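223aa long hypothetical arylmalonate decarboxylase (Sulfolobus tokodaii, PDB 2DGD) is of uncharacterised function but, as a member of the arylmalonate decarboxylase family, probably acts as a lyase that removes carbon dioxide from substituted malonates. Local coordinates at residues Val108-Ile113 with Gly133-Gly138; Ala172-Ile177 with Asp196-Ser201. All blocks are in the same frame, centred on the assembly; numbering follows the deposited sequence.

Contact 1: residues Val108-Ile113 with Gly133-Gly138; sequences VRKLWI and GFEIVG
Leu111 and Glu135 tie together two parallel neighbours of a beta sheet, the inner strand 110-115 and strand 135-141, which is outermost in that sheet within this chain. Glu135 is gripped twice through its backbone: its N donates to Arg109 O (2.9 Å), and its O receives Leu111 N (2.7 Å). Past Glu135 the bonding turns irregular: Val137 N reaches Leu111 O by a weak bond bent to 124°, and Ile113 N then donates to Gly138 O. The axes of the two short strand segments cross at 48°. With helix 119-130 between them, the strands form a beta-alpha-beta unit, and that helix packs on Ile113 and Ile136, whose CD1 atoms meet at 3.9 Å. Phe134 enters ahead of the outer strand: its CE2 lies 4.1 Å from Val108 CG1, while Leu103 of helix 95-105 touches Val108, Leu111 and Phe134. On the sheet face that carries Lys110 and Glu135, the two side chains run extended side by side and point the same way; Lys110 NZ remains 4.7 Å from Glu135 OE2, a separation at which the opposite charges may still attract, though the charged atoms do not touch. In Trp112, chi1 (-166°) sets CG anti to the backbone N and beside the carbonyl carbon. One face of its indole lies over Gly138, whose O stands 3.4 Å above the ring plane toward the rim. Val137 CG2 comes instead to the ring edge, 4.2 Å from Trp112 CD1. A serine in place of Trp112 would probably open a gap over the Gly138 carbonyl and at Val137 CG2, and would leave Glu168 OE1 without the weak hydrogen bond it receives from the indole N-H.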
ATOM      1  N   VAL A 108     -37.529  -8.822   5.455  1.00 35.58           N
ATOM      2  CA  VAL A 108     -37.992  -8.123   4.272  1.00 35.44           C
ATOM      3  C   VAL A 108     -39.449  -8.421   3.944  1.00 36.70           C
ATOM      4  O   VAL A 108     -39.832  -9.581   3.793  1.00 37.32           O
ATOM      5  CB  VAL A 108     -37.112  -8.481   3.052  1.00 34.39           C
ATOM      6  CG1 VAL A 108     -37.723  -7.925   1.778  1.00 33.62           C
ATOM      7  CG2 VAL A 108     -35.716  -7.926   3.249  1.00 31.64           C
ATOM      8  N   ARG A 109     -40.261  -7.370   3.844  1.00 37.75           N
ATOM      9  CA  ARG A 109     -41.666  -7.527   3.499  1.00 39.15           C
ATOM     10  C   ARG A 109     -41.960  -6.913   2.130  1.00 37.77           C
ATOM     11  O   ARG A 109     -42.680  -7.499   1.323  1.00 38.34           O
ATOM     12  CB  ARG A 109     -42.567  -6.902   4.567  1.00 42.86           C
ATOM     13  CG  ARG A 109     -42.616  -7.689   5.866  1.00 50.74           C
ATOM     14  CD  ARG A 109     -43.941  -7.472   6.602  1.00 58.96           C
ATOM     15  NE  ARG A 109     -43.762  -6.941   7.955  1.00 66.00           N
ATOM     16  CZ  ARG A 109     -43.179  -5.777   8.238  1.00 68.92           C
ATOM     17  NH1 ARG A 109     -43.064  -5.383   9.503  1.00 70.00           N
ATOM     18  NH2 ARG A 109     -42.709  -5.005   7.262  1.00 70.44           N
ATOM     19  N   LYS A 110     -41.409  -5.730   1.870  1.00 35.67           N
ATOM     20  CA  LYS A 110     -41.599  -5.069   0.580  1.00 33.53           C
ATOM     21  C   LYS A 110     -40.376  -5.357  -0.291  1.00 31.35           C
ATOM     22  O   LYS A 110     -39.238  -5.190   0.140  1.00 30.26           O
ATOM     23  CB  LYS A 110     -41.792  -3.566   0.777  1.00 34.27           C
ATOM     24  CG  LYS A 110     -43.119  -3.224   1.419  1.00 36.31           C
ATOM     25  CD  LYS A 110     -43.197  -1.768   1.811  1.00 38.69           C
ATOM     26  CE  LYS A 110     -44.541  -1.457   2.439  1.00 40.76           C
ATOM     27  NZ  LYS A 110     -44.583  -0.081   3.008  1.00 43.68           N
ATOM     28  N   LEU A 111     -40.617  -5.785  -1.521  1.00 29.51           N
ATOM     29  CA  LEU A 111     -39.528  -6.144  -2.410  1.00 29.17           C
ATOM     30  C   LEU A 111     -39.625  -5.561  -3.827  1.00 29.75           C
ATOM     31  O   LEU A 111     -40.720  -5.445  -4.392  1.00 29.81           O
ATOM     32  CB  LEU A 111     -39.472  -7.673  -2.495  1.00 27.98           C
ATOM     33  CG  LEU A 111     -38.335  -8.362  -3.242  1.00 27.85           C
ATOM     34  CD1 LEU A 111     -37.042  -8.183  -2.463  1.00 29.75           C
ATOM     35  CD2 LEU A 111     -38.644  -9.840  -3.400  1.00 26.67           C
ATOM     36  N   TRP A 112     -38.476  -5.182  -4.386  1.00 28.09           N
ATOM     37  CA  TRP A 112     -38.417  -4.676  -5.751  1.00 25.58           C
ATOM     38  C   TRP A 112     -37.616  -5.751  -6.486  1.00 25.88           C
ATOM     39  O   TRP A 112     -36.542  -6.155  -6.023  1.00 27.73           O
ATOM     40  CB  TRP A 112     -37.684  -3.347  -5.827  1.00 24.38           C
ATOM     41  CG  TRP A 112     -37.907  -2.664  -7.148  1.00 26.36           C
ATOM     42  CD1 TRP A 112     -38.877  -1.746  -7.444  1.00 25.24           C
ATOM     43  CD2 TRP A 112     -37.186  -2.892  -8.372  1.00 26.28           C
ATOM     44  NE1 TRP A 112     -38.806  -1.391  -8.769  1.00 24.95           N
ATOM     45  CE2 TRP A 112     -37.779  -2.076  -9.363  1.00 24.69           C
ATOM     46  CE3 TRP A 112     -36.098  -3.706  -8.725  1.00 25.57           C
ATOM     47  CZ2 TRP A 112     -37.322  -2.047 -10.683  1.00 25.06           C
ATOM     48  CZ3 TRP A 112     -35.641  -3.677 -10.045  1.00 26.98           C
ATOM     49  CH2 TRP A 112     -36.255  -2.850 -11.007  1.00 26.20           C
ATOM     50  N   ILE A 113     -38.127  -6.216  -7.622  1.00 23.34           N
ATOM     51  CA  ILE A 113     -37.458  -7.280  -8.365  1.00 21.57           C
ATOM     52  C   ILE A 113     -36.892  -6.915  -9.736  1.00 21.60           C
ATOM     53  O   ILE A 113     -37.605  -6.425 -10.610  1.00 21.11           O
ATOM     54  CB  ILE A 113     -38.414  -8.479  -8.541  1.00 19.85           C
ATOM     55  CG1 ILE A 113     -38.794  -9.030  -7.173  1.00 19.67           C
ATOM     56  CG2 ILE A 113     -37.770  -9.562  -9.390  1.00 18.11           C
ATOM     57  CD1 ILE A 113     -39.913 -10.038  -7.221  1.00 21.58           C
ATOM     58  N   GLY A 133     -45.098 -14.557   0.027  1.00 34.16           N
ATOM     59  CA  GLY A 133     -45.333 -13.619   1.107  1.00 34.04           C
ATOM     60  C   GLY A 133     -44.639 -12.273   1.024  1.00 34.98           C
ATOM     61  O   GLY A 133     -44.314 -11.681   2.059  1.00 36.24           O
ATOM     62  N   PHE A 134     -44.400 -11.778  -0.187  1.00 34.58           N
ATOM     63  CA  PHE A 134     -43.750 -10.483  -0.331  1.00 33.44           C
ATOM     64  C   PHE A 134     -44.634  -9.502  -1.078  1.00 33.84           C
ATOM     65  O   PHE A 134     -45.357  -9.886  -2.005  1.00 35.03           O
ATOM     66  CB  PHE A 134     -42.420 -10.601  -1.090  1.00 33.01           C
ATOM     67  CG  PHE A 134     -41.373 -11.407  -0.379  1.00 31.41           C
ATOM     68  CD1 PHE A 134     -41.206 -12.758  -0.665  1.00 31.10           C
ATOM     69  CD2 PHE A 134     -40.557 -10.818   0.578  1.00 29.74           C
ATOM     70  CE1 PHE A 134     -40.245 -13.507  -0.008  1.00 29.77           C
ATOM     71  CE2 PHE A 134     -39.592 -11.561   1.240  1.00 28.75           C
ATOM     72  CZ  PHE A 134     -39.435 -12.907   0.947  1.00 28.62           C
ATOM     73  N   GLU A 135     -44.589  -8.241  -0.665  1.00 32.48           N
ATOM     74  CA  GLU A 135     -45.341  -7.212  -1.354  1.00 32.40           C
ATOM     75  C   GLU A 135     -44.355  -6.697  -2.391  1.00 31.56           C
ATOM     76  O   GLU A 135     -43.277  -6.215  -2.050  1.00 32.47           O
ATOM     77  CB  GLU A 135     -45.741  -6.078  -0.414  1.00 34.04           C
ATOM     78  CG  GLU A 135     -46.492  -4.974  -1.146  1.00 36.84           C
ATOM     79  CD  GLU A 135     -46.723  -3.743  -0.299  1.00 39.93           C
ATOM     80  OE1 GLU A 135     -47.144  -2.705  -0.865  1.00 40.73           O
ATOM     81  OE2 GLU A 135     -46.488  -3.815   0.929  1.00 41.81           O
ATOM     82  N   ILE A 136     -44.715  -6.808  -3.656  1.00 29.78           N
ATOM     83  CA  ILE A 136     -43.824  -6.384  -4.710  1.00 29.57           C
ATOM     84  C   ILE A 136     -44.097  -4.976  -5.198  1.00 28.87           C
ATOM     85  O   ILE A 136     -44.916  -4.756  -6.081  1.00 29.44           O
ATOM     86  CB  ILE A 136     -43.881  -7.404  -5.847  1.00 30.13           C
ATOM     87  CG1 ILE A 136     -43.346  -8.731  -5.305  1.00 30.09           C
ATOM     88  CG2 ILE A 136     -43.075  -6.928  -7.053  1.00 28.82           C
ATOM     89  CD1 ILE A 136     -43.654  -9.900  -6.149  1.00 34.02           C
ATOM     90  N   VAL A 137     -43.375  -4.031  -4.613  1.00 28.19           N
ATOM     91  CA  VAL A 137     -43.513  -2.619  -4.926  1.00 28.45           C
ATOM     92  C   VAL A 137     -43.092  -2.204  -6.336  1.00 29.22           C
ATOM     93  O   VAL A 137     -43.312  -1.059  -6.735  1.00 31.03           O
ATOM     94  CB  VAL A 137     -42.725  -1.775  -3.912  1.00 28.96           C
ATOM     95  CG1 VAL A 137     -43.210  -2.083  -2.508  1.00 29.11           C
ATOM     96  CG2 VAL A 137     -41.240  -2.067  -4.026  1.00 29.45           C
ATOM     97  N   GLY A 138     -42.489  -3.115  -7.094  1.00 28.81           N
ATOM     98  CA  GLY A 138     -42.075  -2.770  -8.444  1.00 29.02           C
ATOM     99  C   GLY A 138     -41.137  -3.779  -9.071  1.00 28.70           C
ATOM    100  O   GLY A 138     -40.575  -4.616  -8.374  1.00 29.03           O
TER

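Contact 2: residues Ala172-Ile177 with Asp196-Ser201; sequences ADAVYI and DMPVVS
Val199 CG1 sits in the corner made by Val175 CB and Ile177 CD1, on the face of the sheet that these three residues of strands 174-177 and 199-201 share. The branch lies 4.2 Å from Val175 CB and equally 4.2 Å from Ile177 CD1; with CG1 anti to the backbone N (chi1 178°), it sits within reach of both. Leu191 of helix 187-195 touches Ile177 and Val199 on this face, so the helix of the beta-alpha-beta unit packs over the seam between its own two strands. Ahead of the strands the fit changes. The selenium of Met197, a selenomethionine, settles against the backbone of Ala174 and the CG2 branch of Val175, 3.9 Å from Ala174 CA and 4.0 Å from Val175 CG2, while the bend at chi3 (83°) turns CE toward Ala172 O. Pro198 fills the adjoining place: its CG meets Ala174 CB at 3.5 Å, and its CD rests near Asp173 O. The opposite face carries Tyr176 and Val200, where Tyr176 CD1 approaches Val200 O obliquely; helix 95-105 packs there through Val99 on Tyr176 and through Leu102 and Leu103 on Val200. The short segments run parallel to within 19°, and three regular bonds hold them in register: Val175 N to Pro198 O, Val200 N to Val175 O (2.8 Å) and Ile177 N to Val200 O (2.9 Å). At the end of the pair, Ser201 caps helix 202-214 through a bond from Ala204 N to its OG. The hydrogen bonds across the seam are all between backbone groups, and the side-chain pairs meet through apolar atoms, consistent with backbone bonds setting the alignment and apolar packing joining the sheet to helices 187-195 and 95-105.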
ATOM      1  N   ALA A 172     -39.190  -0.182  -1.241  1.00 26.30           N
ATOM      2  CA  ALA A 172     -38.958  -1.565  -0.842  1.00 26.07           C
ATOM      3  C   ALA A 172     -38.029  -1.682   0.362  1.00 25.34           C
ATOM      4  O   ALA A 172     -37.386  -0.711   0.764  1.00 23.92           O
ATOM      5  CB  ALA A 172     -38.384  -2.352  -2.023  1.00 26.70           C
ATOM      6  N   ASP A 173     -37.975  -2.876   0.942  1.00 25.11           N
ATOM      7  CA  ASP A 173     -37.107  -3.131   2.083  1.00 26.19           C
ATOM      8  C   ASP A 173     -35.800  -3.680   1.552  1.00 26.63           C
ATOM      9  O   ASP A 173     -34.780  -3.674   2.242  1.00 26.67           O
ATOM     10  CB  ASP A 173     -37.717  -4.168   3.025  1.00 26.71           C
ATOM     11  CG  ASP A 173     -38.975  -3.682   3.683  1.00 28.28           C
ATOM     12  OD1 ASP A 173     -38.950  -2.563   4.228  1.00 30.36           O
ATOM     13  OD2 ASP A 173     -39.986  -4.419   3.664  1.00 29.82           O
ATOM     14  N   ALA A 174     -35.845  -4.161   0.314  1.00 26.41           N
ATOM     15  CA  ALA A 174     -34.677  -4.737  -0.327  1.00 24.76           C
ATOM     16  C   ALA A 174     -34.960  -4.953  -1.798  1.00 23.81           C
ATOM     17  O   ALA A 174     -36.115  -4.945  -2.224  1.00 23.85           O
ATOM     18  CB  ALA A 174     -34.324  -6.067   0.331  1.00 22.57           C
ATOM     19  N   VAL A 175     -33.893  -5.147  -2.565  1.00 22.70           N
ATOM     20  CA  VAL A 175     -33.986  -5.402  -3.992  1.00 21.95           C
ATOM     21  C   VAL A 175     -33.473  -6.813  -4.244  1.00 23.05           C
ATOM     22  O   VAL A 175     -32.545  -7.282  -3.575  1.00 21.98           O
ATOM     23  CB  VAL A 175     -33.109  -4.426  -4.801  1.00 21.65           C
ATOM     24  CG1 VAL A 175     -33.006  -4.893  -6.238  1.00 20.99           C
ATOM     25  CG2 VAL A 175     -33.679  -3.018  -4.736  1.00 21.43           C
ATOM     26  N   TYR A 176     -34.082  -7.494  -5.204  1.00 23.68           N
ATOM     27  CA  TYR A 176     -33.656  -8.841  -5.550  1.00 24.92           C
ATOM     28  C   TYR A 176     -33.386  -8.888  -7.041  1.00 24.51           C
ATOM     29  O   TYR A 176     -34.221  -8.459  -7.833  1.00 25.26           O
ATOM     30  CB  TYR A 176     -34.739  -9.864  -5.185  1.00 26.07           C
ATOM     31  CG  TYR A 176     -34.539 -11.231  -5.818  1.00 27.05           C
ATOM     32  CD1 TYR A 176     -33.384 -11.978  -5.579  1.00 27.75           C
ATOM     33  CD2 TYR A 176     -35.499 -11.770  -6.672  1.00 26.98           C
ATOM     34  CE1 TYR A 176     -33.191 -13.227  -6.178  1.00 27.93           C
ATOM     35  CE2 TYR A 176     -35.318 -13.015  -7.273  1.00 27.75           C
ATOM     36  CZ  TYR A 176     -34.161 -13.738  -7.023  1.00 28.75           C
ATOM     37  OH  TYR A 176     -33.977 -14.964  -7.631  1.00 30.96           O
ATOM     38  N   ILE A 177     -32.217  -9.393  -7.425  1.00 24.19           N
ATOM     39  CA  ILE A 177     -31.866  -9.506  -8.837  1.00 24.22           C
ATOM     40  C   ILE A 177     -31.789 -10.985  -9.190  1.00 24.77           C
ATOM     41  O   ILE A 177     -30.875 -11.687  -8.755  1.00 27.62           O
ATOM     42  CB  ILE A 177     -30.518  -8.816  -9.132  1.00 22.95           C
ATOM     43  CG1 ILE A 177     -30.608  -7.341  -8.754  1.00 22.77           C
ATOM     44  CG2 ILE A 177     -30.183  -8.923 -10.603  1.00 22.05           C
ATOM     45  CD1 ILE A 177     -29.296  -6.598  -8.862  1.00 23.15           C
ATOM     46  N   ASP A 196     -28.862   2.232   0.052  1.00 29.40           N
ATOM     47  CA  ASP A 196     -28.861   2.055   1.499  1.00 30.45           C
ATOM     48  C   ASP A 196     -29.883   1.013   1.954  1.00 29.32           C
ATOM     49  O   ASP A 196     -30.672   1.254   2.860  1.00 30.18           O
ATOM     50  CB  ASP A 196     -29.138   3.385   2.204  1.00 32.23           C
ATOM     51  CG  ASP A 196     -29.040   3.271   3.724  1.00 36.20           C
ATOM     52  OD1 ASP A 196     -29.426   4.232   4.430  1.00 37.84           O
ATOM     53  OD2 ASP A 196     -28.575   2.218   4.220  1.00 37.51           O
HETATM   54  N   MSE A 197     -29.865  -0.146   1.317  1.00 29.13           N
HETATM   55  CA  MSE A 197     -30.766  -1.241   1.663  1.00 28.66           C
HETATM   56  C   MSE A 197     -30.150  -2.502   1.089  1.00 26.73           C
HETATM   57  O   MSE A 197     -29.349  -2.441   0.159  1.00 25.78           O
HETATM   58  CB  MSE A 197     -32.151  -1.028   1.056  1.00 31.80           C
HETATM   59  CG  MSE A 197     -32.165  -0.994  -0.466  1.00 36.36           C
HETATM   60 SE   MSE A 197     -33.938  -1.035  -1.230  1.00 39.86          SE
HETATM   61  CE  MSE A 197     -34.336   0.875  -1.080  1.00 37.27           C
ATOM     62  N   PRO A 198     -30.504  -3.665   1.636  1.00 25.22           N
ATOM     63  CA  PRO A 198     -29.903  -4.873   1.071  1.00 24.67           C
ATOM     64  C   PRO A 198     -30.297  -5.100  -0.391  1.00 24.61           C
ATOM     65  O   PRO A 198     -31.457  -4.952  -0.771  1.00 24.83           O
ATOM     66  CB  PRO A 198     -30.401  -5.977   2.007  1.00 23.10           C
ATOM     67  CG  PRO A 198     -31.688  -5.437   2.526  1.00 23.32           C
ATOM     68  CD  PRO A 198     -31.377  -3.988   2.774  1.00 24.25           C
ATOM     69  N   VAL A 199     -29.307  -5.424  -1.213  1.00 23.25           N
ATOM     70  CA  VAL A 199     -29.534  -5.703  -2.621  1.00 22.21           C
ATOM     71  C   VAL A 199     -29.050  -7.135  -2.779  1.00 22.07           C
ATOM     72  O   VAL A 199     -27.847  -7.386  -2.779  1.00 22.92           O
ATOM     73  CB  VAL A 199     -28.717  -4.756  -3.517  1.00 22.15           C
ATOM     74  CG1 VAL A 199     -28.933  -5.108  -4.983  1.00 21.79           C
ATOM     75  CG2 VAL A 199     -29.136  -3.320  -3.257  1.00 20.01           C
ATOM     76  N   VAL A 200     -29.993  -8.066  -2.898  1.00 20.84           N
ATOM     77  CA  VAL A 200     -29.670  -9.490  -2.990  1.00 19.95           C
ATOM     78  C   VAL A 200     -29.698 -10.108  -4.383  1.00 20.52           C
ATOM     79  O   VAL A 200     -30.740 -10.146  -5.041  1.00 21.82           O
ATOM     80  CB  VAL A 200     -30.625 -10.312  -2.093  1.00 18.62           C
ATOM     81  CG1 VAL A 200     -30.275 -11.791  -2.160  1.00 17.43           C
ATOM     82  CG2 VAL A 200     -30.554  -9.810  -0.668  1.00 17.90           C
ATOM     83  N   SER A 201     -28.552 -10.604  -4.830  1.00 20.26           N
ATOM     84  CA  SER A 201     -28.483 -11.249  -6.135  1.00 20.65           C
ATOM     85  C   SER A 201     -28.542 -12.737  -5.865  1.00 21.90           C
ATOM     86  O   SER A 201     -28.193 -13.195  -4.777  1.00 22.30           O
ATOM     87  CB  SER A 201     -27.177 -10.926  -6.843  1.00 19.54           C
ATOM     88  OG  SER A 201     -26.117 -11.646  -6.257  1.00 19.84           O
TER

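Contacts 1 and 2 lie in series along the chain, contact 1 closing before contact 2 opens, and their centres are about 10 Å apart in one four-stranded parallel sheet. Across it the order is 135-141, 110-115, 174-177, 199-201, so within this chain each contact joins an outer strand to one of the two inner ones. The inner strands join the contacts directly: Trp112 O lies 2.9 Å from Tyr176 N, a probable hydrogen bond, and Asp173 OD2 accepts a hydrogen bond from Lys110 N. Helix 95-105 packs on residues of both contacts. Together, two successive beta-alpha-beta units thus make a continuous sheet, consistent with the alpha/beta architecture of the Asp/Glu racemase clan.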